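Local coordinates for protein citryl-spermidine/3,4-dihydroxybenzoyl-citryl-spermidine:spermidine ligase (Bacillus anthracis, PDB 3TO3) that catalyses the ATP-dependent condensation of spermidine with citryl-spermidine intermediates in the biosynthesis of the siderophore petrobactin, at residues B[191-196]-B[217-222]; B[249-254]-B[268-273]. All blocks are in the same frame, centred on the assembly; numbering follows the deposited sequence.

Contact 1 of 2, residues B[191-196]-B[217-222]; sequences LIWIAA and SEVGER
Val219 lays its CG2 methyl over one face of the Trp193 indole, the main apolar touch between strand 192-197 and the end of helix 208-219. CG2 stands 3.8 Å from the centroid of the Trp193 six-membered ring and 17° off the ring normal, which makes this a CH-pi contact; within the ring its nearest atom is Trp193 CZ2, 3.7 Å from Val219 CG2. On the valine it is the branch beside the backbone N that does the touching, because CG1 takes the place anti to that N (chi1 -167°). Glu218 meets the same ring more loosely, with Trp193 CZ2 4.3 Å from Glu218 CB. Its carboxylate is engaged elsewhere, in a salt bridge to Arg295.

A water spans the two segments, bound weakly at both ends: it accepts from Trp193 NE1 at 3.4 Å and donates to Glu218 O, also at 3.4 Å. Just beyond, Gly220 has positive phi and sits at the N-cap position of helix 221-232, where the chain leaves one helix and enters the next. Trp193, on the central strand of a three-stranded antiparallel sheet, is also packed by Pro245 of the adjacent strand 241-246 and by Ser274.

With no direct hydrogen bond across it, the buried contact rests on dispersion and CH-pi attraction, and the water offers the indole N-H and a helix-end carbonyl no more than a weak polar link.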
loop_
_atom_site.group_PDB
_atom_site.type_symbol
_atom_site.label_atom_id
_atom_site.label_comp_id
_atom_site.label_asym_id
_atom_site.label_seq_id
_atom_site.Cartn_x
_atom_site.Cartn_y
_atom_site.Cartn_z
ATOM N N LEU B 191 -22.474 9.578 -2.657
ATOM C CA LEU B 191 -21.701 9.192 -3.814
ATOM C C LEU B 191 -21.160 10.466 -4.413
ATOM O O LEU B 191 -21.779 11.526 -4.291
ATOM C CB LEU B 191 -22.566 8.444 -4.813
ATOM C CG LEU B 191 -23.148 7.165 -4.222
ATOM C CD1 LEU B 191 -23.987 6.470 -5.248
ATOM C CD2 LEU B 191 -22.018 6.313 -3.840
ATOM N N ILE B 192 -19.971 10.367 -4.998
ATOM C CA ILE B 192 -19.425 11.431 -5.819
ATOM C C ILE B 192 -19.857 11.190 -7.271
ATOM O O ILE B 192 -19.681 10.093 -7.787
ATOM C CB ILE B 192 -17.875 11.430 -5.744
ATOM C CG1 ILE B 192 -17.394 11.627 -4.287
ATOM C CG2 ILE B 192 -17.294 12.433 -6.745
ATOM C CD1 ILE B 192 -18.018 12.809 -3.534
ATOM N N TRP B 193 -20.433 12.194 -7.918
ATOM C CA TRP B 193 -20.753 12.104 -9.345
ATOM C C TRP B 193 -19.651 12.697 -10.185
ATOM O O TRP B 193 -19.224 13.828 -9.934
ATOM C CB TRP B 193 -22.051 12.863 -9.664
ATOM C CG TRP B 193 -23.270 12.083 -9.334
ATOM C CD1 TRP B 193 -24.070 12.253 -8.258
ATOM C CD2 TRP B 193 -23.788 10.954 -10.050
ATOM N NE1 TRP B 193 -25.063 11.320 -8.260
ATOM C CE2 TRP B 193 -24.916 10.508 -9.353
ATOM C CE3 TRP B 193 -23.416 10.296 -11.228
ATOM C CZ2 TRP B 193 -25.692 9.423 -9.790
ATOM C CZ3 TRP B 193 -24.170 9.239 -11.659
ATOM C CH2 TRP B 193 -25.306 8.805 -10.938
ATOM N N ILE B 194 -19.189 11.947 -11.188
ATOM C CA ILE B 194 -18.240 12.497 -12.147
ATOM C C ILE B 194 -18.789 12.371 -13.567
ATOM O O ILE B 194 -19.586 11.490 -13.863
ATOM C CB ILE B 194 -16.821 11.783 -12.113
ATOM C CG1 ILE B 194 -16.916 10.364 -12.679
ATOM C CG2 ILE B 194 -16.203 11.797 -10.722
ATOM C CD1 ILE B 194 -15.619 9.666 -12.848
ATOM N N ALA B 195 -18.345 13.256 -14.446
ATOM C CA ALA B 195 -18.536 13.064 -15.861
ATOM C C ALA B 195 -17.305 12.368 -16.416
ATOM O O ALA B 195 -16.176 12.716 -16.075
ATOM C CB ALA B 195 -18.745 14.397 -16.558
ATOM N N ALA B 196 -17.524 11.393 -17.288
ATOM C CA ALA B 196 -16.430 10.662 -17.904
ATOM C C ALA B 196 -16.584 10.736 -19.409
ATOM O O ALA B 196 -17.645 10.428 -19.925
ATOM C CB ALA B 196 -16.461 9.212 -17.446
ATOM N N SER B 217 -33.626 9.303 -13.054
ATOM C CA SER B 217 -34.043 9.067 -11.675
ATOM C C SER B 217 -32.920 9.260 -10.672
ATOM O O SER B 217 -33.116 9.810 -9.603
ATOM C CB SER B 217 -34.536 7.631 -11.541
ATOM O OG SER B 217 -35.102 7.170 -12.752
ATOM N N GLU B 218 -31.738 8.782 -11.005
ATOM C CA GLU B 218 -30.672 8.747 -10.020
ATOM C C GLU B 218 -30.050 10.121 -9.747
ATOM O O GLU B 218 -29.682 10.421 -8.616
ATOM C CB GLU B 218 -29.608 7.698 -10.399
ATOM C CG GLU B 218 -30.150 6.288 -10.368
ATOM C CD GLU B 218 -30.762 5.961 -9.001
ATOM O OE1 GLU B 218 -30.028 6.063 -7.980
ATOM O OE2 GLU B 218 -31.975 5.637 -8.945
ATOM N N VAL B 219 -29.823 10.902 -10.795
ATOM C CA VAL B 219 -29.413 12.299 -10.656
ATOM C C VAL B 219 -30.553 13.326 -10.470
ATOM O O VAL B 219 -30.501 14.190 -9.591
ATOM C CB VAL B 219 -28.559 12.680 -11.864
ATOM C CG1 VAL B 219 -27.845 13.991 -11.620
ATOM C CG2 VAL B 219 -27.562 11.556 -12.157
ATOM N N GLY B 220 -31.602 13.188 -11.280
ATOM C CA GLY B 220 -32.664 14.164 -11.369
ATOM C C GLY B 220 -32.484 15.054 -12.588
ATOM O O GLY B 220 -31.359 15.368 -12.955
ATOM N N GLU B 221 -33.575 15.492 -13.207
ATOM C CA GLU B 221 -33.430 16.310 -14.404
ATOM C C GLU B 221 -32.794 17.640 -14.062
ATOM O O GLU B 221 -32.026 18.176 -14.852
ATOM C CB GLU B 221 -34.767 16.575 -15.098
ATOM C CG GLU B 221 -35.333 15.411 -15.866
ATOM C CD GLU B 221 -36.269 14.584 -15.022
ATOM O OE1 GLU B 221 -36.045 14.511 -13.792
ATOM O OE2 GLU B 221 -37.234 14.019 -15.586
ATOM N N ARG B 222 -33.122 18.174 -12.889
ATOM C CA ARG B 222 -32.651 19.499 -12.527
ATOM C C ARG B 222 -31.142 19.468 -12.358
ATOM O O ARG B 222 -30.422 20.300 -12.933
ATOM C CB ARG B 222 -33.322 20.001 -11.246
ATOM C CG ARG B 222 -33.078 21.486 -10.935
ATOM C CD ARG B 222 -33.538 21.833 -9.519
ATOM N NE ARG B 222 -34.522 22.918 -9.481
ATOM C CZ ARG B 222 -35.358 23.144 -8.466
ATOM N NH1 ARG B 222 -35.344 22.350 -7.395
ATOM N NH2 ARG B 222 -36.214 24.163 -8.522
HETATM O O HOH W 1 -27.824 12.686 -6.914
#

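Contact 2 of 2, residues B[249-254]-B[268-273]; sequences WQWENF and IIYLGE
Trp251 reaches from helix 248-258 to strand 268-273 and sets its indole against Tyr270 and Ile268. Trp251 CZ2 lies 3.8 Å from Tyr270 CB, and Trp251 NE1 is 4.0 Å from Tyr270 CD1, so the indole runs past the root and near side of the phenol. Although the two ring planes are only 23° apart, they are slid so far that they barely overlap: the Trp251 five-membered ring and the Tyr270 ring have centroids 5.7 Å apart. On Trp251, CG is anti to the backbone N (chi1 171°), which carries the indole out from the helix to the strand. Ile268 comes to the indole's edge, near its plane, with CG2 4.2 Å from Trp251 CZ3.

Further out, Ile192 and Ile194 of strand 192-197 and Val246 of strand 241-246 pack on Trp251, so the helix covers a face of the three-stranded sheet. The second subunit completes the setting: His8 of that chain accepts a hydrogen bond from Trp251 NE1 and meets the Tyr270 ring edge-to-face, while its Leu12 packs on both aromatics.

Within the helix itself, Trp249 O accepts from both Asn253 N, at 2.9 Å, and Asn253 ND2, at 3.0 Å; the side-chain bond lies in the carbonyl plane, on a lone pair, but is bent, with an angle of 133° at the hydrogen. The helix widens into a pi-type turn at 251-254.

Across the helix-strand pair the adhesion is apolar, whereas the indole N-H is spent on the partner subunit, making Trp251 at once part of the sheet's cover and of the homodimer interface.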
loop_
_atom_site.group_PDB
_atom_site.type_symbol
_atom_site.label_atom_id
_atom_site.label_comp_id
_atom_site.label_asym_id
_atom_site.label_seq_id
_atom_site.Cartn_x
_atom_site.Cartn_y
_atom_site.Cartn_z
ATOM N N TRP B 249 -14.477 7.122 -0.865
ATOM C CA TRP B 249 -13.100 6.673 -0.508
ATOM C C TRP B 249 -12.301 6.454 -1.776
ATOM O O TRP B 249 -11.114 6.780 -1.845
ATOM C CB TRP B 249 -13.037 5.366 0.316
ATOM C CG TRP B 249 -11.644 4.997 0.779
ATOM C CD1 TRP B 249 -11.083 5.290 1.990
ATOM C CD2 TRP B 249 -10.633 4.280 0.036
ATOM N NE1 TRP B 249 -9.809 4.797 2.052
ATOM C CE2 TRP B 249 -9.502 4.178 0.870
ATOM C CE3 TRP B 249 -10.590 3.694 -1.243
ATOM C CZ2 TRP B 249 -8.318 3.537 0.468
ATOM C CZ3 TRP B 249 -9.417 3.038 -1.647
ATOM C CH2 TRP B 249 -8.296 2.976 -0.791
ATOM N N GLN B 250 -12.961 5.892 -2.777
ATOM C CA GLN B 250 -12.305 5.596 -4.035
ATOM C C GLN B 250 -11.898 6.888 -4.719
ATOM O O GLN B 250 -10.784 6.998 -5.249
ATOM C CB GLN B 250 -13.203 4.780 -4.946
ATOM C CG GLN B 250 -12.530 4.468 -6.267
ATOM C CD GLN B 250 -11.620 3.265 -6.155
ATOM O OE1 GLN B 250 -11.190 2.899 -5.065
ATOM N NE2 GLN B 250 -11.345 2.628 -7.270
ATOM N N TRP B 251 -12.776 7.882 -4.656
ATOM C CA TRP B 251 -12.514 9.150 -5.336
ATOM C C TRP B 251 -11.311 9.851 -4.707
ATOM O O TRP B 251 -10.386 10.250 -5.396
ATOM C CB TRP B 251 -13.750 10.064 -5.333
ATOM C CG TRP B 251 -13.510 11.457 -5.822
ATOM C CD1 TRP B 251 -13.534 12.588 -5.075
ATOM C CD2 TRP B 251 -13.214 11.875 -7.166
ATOM N NE1 TRP B 251 -13.263 13.679 -5.845
ATOM C CE2 TRP B 251 -13.065 13.277 -7.138
ATOM C CE3 TRP B 251 -13.047 11.200 -8.387
ATOM C CZ2 TRP B 251 -12.753 14.034 -8.290
ATOM C CZ3 TRP B 251 -12.753 11.949 -9.538
ATOM C CH2 TRP B 251 -12.609 13.357 -9.474
ATOM N N GLU B 252 -11.318 9.976 -3.395
ATOM C CA GLU B 252 -10.268 10.736 -2.738
ATOM C C GLU B 252 -8.951 10.003 -2.564
ATOM O O GLU B 252 -7.924 10.638 -2.386
ATOM C CB GLU B 252 -10.739 11.174 -1.359
ATOM C CG GLU B 252 -11.743 12.278 -1.372
ATOM C CD GLU B 252 -12.059 12.737 0.035
ATOM O OE1 GLU B 252 -12.891 12.075 0.688
ATOM O OE2 GLU B 252 -11.457 13.735 0.494
ATOM N N ASN B 253 -9.000 8.688 -2.396
ATOM C CA ASN B 253 -7.768 7.946 -2.172
ATOM C C ASN B 253 -7.165 7.255 -3.363
ATOM O O ASN B 253 -6.048 6.739 -3.295
ATOM C CB ASN B 253 -7.909 7.028 -0.972
ATOM C CG ASN B 253 -8.388 7.786 0.236
ATOM O OD1 ASN B 253 -7.659 8.621 0.770
ATOM N ND2 ASN B 253 -9.633 7.550 0.641
ATOM N N PHE B 254 -7.929 7.219 -4.447
ATOM C CA PHE B 254 -7.494 6.495 -5.622
ATOM C C PHE B 254 -7.622 7.237 -6.963
ATOM O O PHE B 254 -6.632 7.409 -7.691
ATOM C CB PHE B 254 -8.012 5.047 -5.647
ATOM C CG PHE B 254 -7.244 4.180 -6.583
ATOM C CD1 PHE B 254 -6.041 3.619 -6.190
ATOM C CD2 PHE B 254 -7.695 3.968 -7.891
ATOM C CE1 PHE B 254 -5.304 2.821 -7.065
ATOM C CE2 PHE B 254 -6.970 3.186 -8.771
ATOM C CZ PHE B 254 -5.774 2.604 -8.361
ATOM N N ILE B 268 -12.071 13.297 -17.296
ATOM C CA ILE B 268 -12.865 13.108 -16.094
ATOM C C ILE B 268 -13.156 14.472 -15.469
ATOM O O ILE B 268 -12.274 15.329 -15.342
ATOM C CB ILE B 268 -12.102 12.280 -15.066
ATOM C CG1 ILE B 268 -12.224 10.809 -15.367
ATOM C CG2 ILE B 268 -12.683 12.460 -13.713
ATOM C CD1 ILE B 268 -11.319 10.029 -14.433
ATOM N N ILE B 269 -14.400 14.705 -15.093
ATOM C CA ILE B 269 -14.736 16.002 -14.522
ATOM C C ILE B 269 -15.584 15.773 -13.282
ATOM O O ILE B 269 -16.579 15.038 -13.319
ATOM C CB ILE B 269 -15.547 16.878 -15.494
ATOM C CG1 ILE B 269 -14.806 17.081 -16.814
ATOM C CG2 ILE B 269 -15.881 18.212 -14.853
ATOM C CD1 ILE B 269 -15.641 17.753 -17.914
ATOM N N TYR B 270 -15.179 16.408 -12.191
ATOM C CA TYR B 270 -15.881 16.295 -10.939
ATOM C C TYR B 270 -17.153 17.143 -10.991
ATOM O O TYR B 270 -17.102 18.319 -11.309
ATOM C CB TYR B 270 -14.967 16.741 -9.789
ATOM C CG TYR B 270 -15.715 16.976 -8.494
ATOM C CD1 TYR B 270 -16.046 15.932 -7.653
ATOM C CD2 TYR B 270 -16.105 18.256 -8.121
ATOM C CE1 TYR B 270 -16.776 16.159 -6.462
ATOM C CE2 TYR B 270 -16.818 18.488 -6.947
ATOM C CZ TYR B 270 -17.145 17.440 -6.121
ATOM O OH TYR B 270 -17.866 17.691 -4.963
ATOM N N LEU B 271 -18.287 16.542 -10.661
ATOM C CA LEU B 271 -19.560 17.259 -10.622
ATOM C C LEU B 271 -19.983 17.603 -9.177
ATOM O O LEU B 271 -20.177 18.773 -8.848
ATOM C CB LEU B 271 -20.648 16.507 -11.388
ATOM C CG LEU B 271 -20.157 16.226 -12.803
ATOM C CD1 LEU B 271 -21.045 15.178 -13.536
ATOM C CD2 LEU B 271 -20.080 17.542 -13.560
ATOM N N GLY B 272 -20.170 16.596 -8.333
ATOM C CA GLY B 272 -20.549 16.839 -6.944
ATOM C C GLY B 272 -21.069 15.601 -6.232
ATOM O O GLY B 272 -20.770 14.477 -6.626
ATOM N N GLU B 273 -21.881 15.805 -5.201
ATOM C CA GLU B 273 -22.313 14.712 -4.333
ATOM C C GLU B 273 -23.742 14.314 -4.622
ATOM O O GLU B 273 -24.521 15.141 -5.078
ATOM C CB GLU B 273 -22.154 15.120 -2.869
ATOM C CG GLU B 273 -20.776 15.717 -2.606
ATOM C CD GLU B 273 -20.503 16.018 -1.153
ATOM O OE1 GLU B 273 -20.756 17.164 -0.721
ATOM O OE2 GLU B 273 -20.007 15.112 -0.455
#

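In the fold
Both contacts are buried and share one three-stranded antiparallel sheet, in which strand 192-197 is the centre and strand 268-273 an outer member. Contact 1 brings a helix end to the central strand, contact 2 a helix to the outer one. The backbone joins them directly: Trp193 N lies 2.6 Å from Gly272 O, a probable hydrogen bond within a classic beta bulge, where Leu271 and Gly272 both face Trp193. In each, a tryptophan carries the apolar touch, but their indole N-H groups differ: contact 1 uses a weakly bound water within the subunit, contact 2 a histidine of the second subunit, as suits its place by the dimer interface.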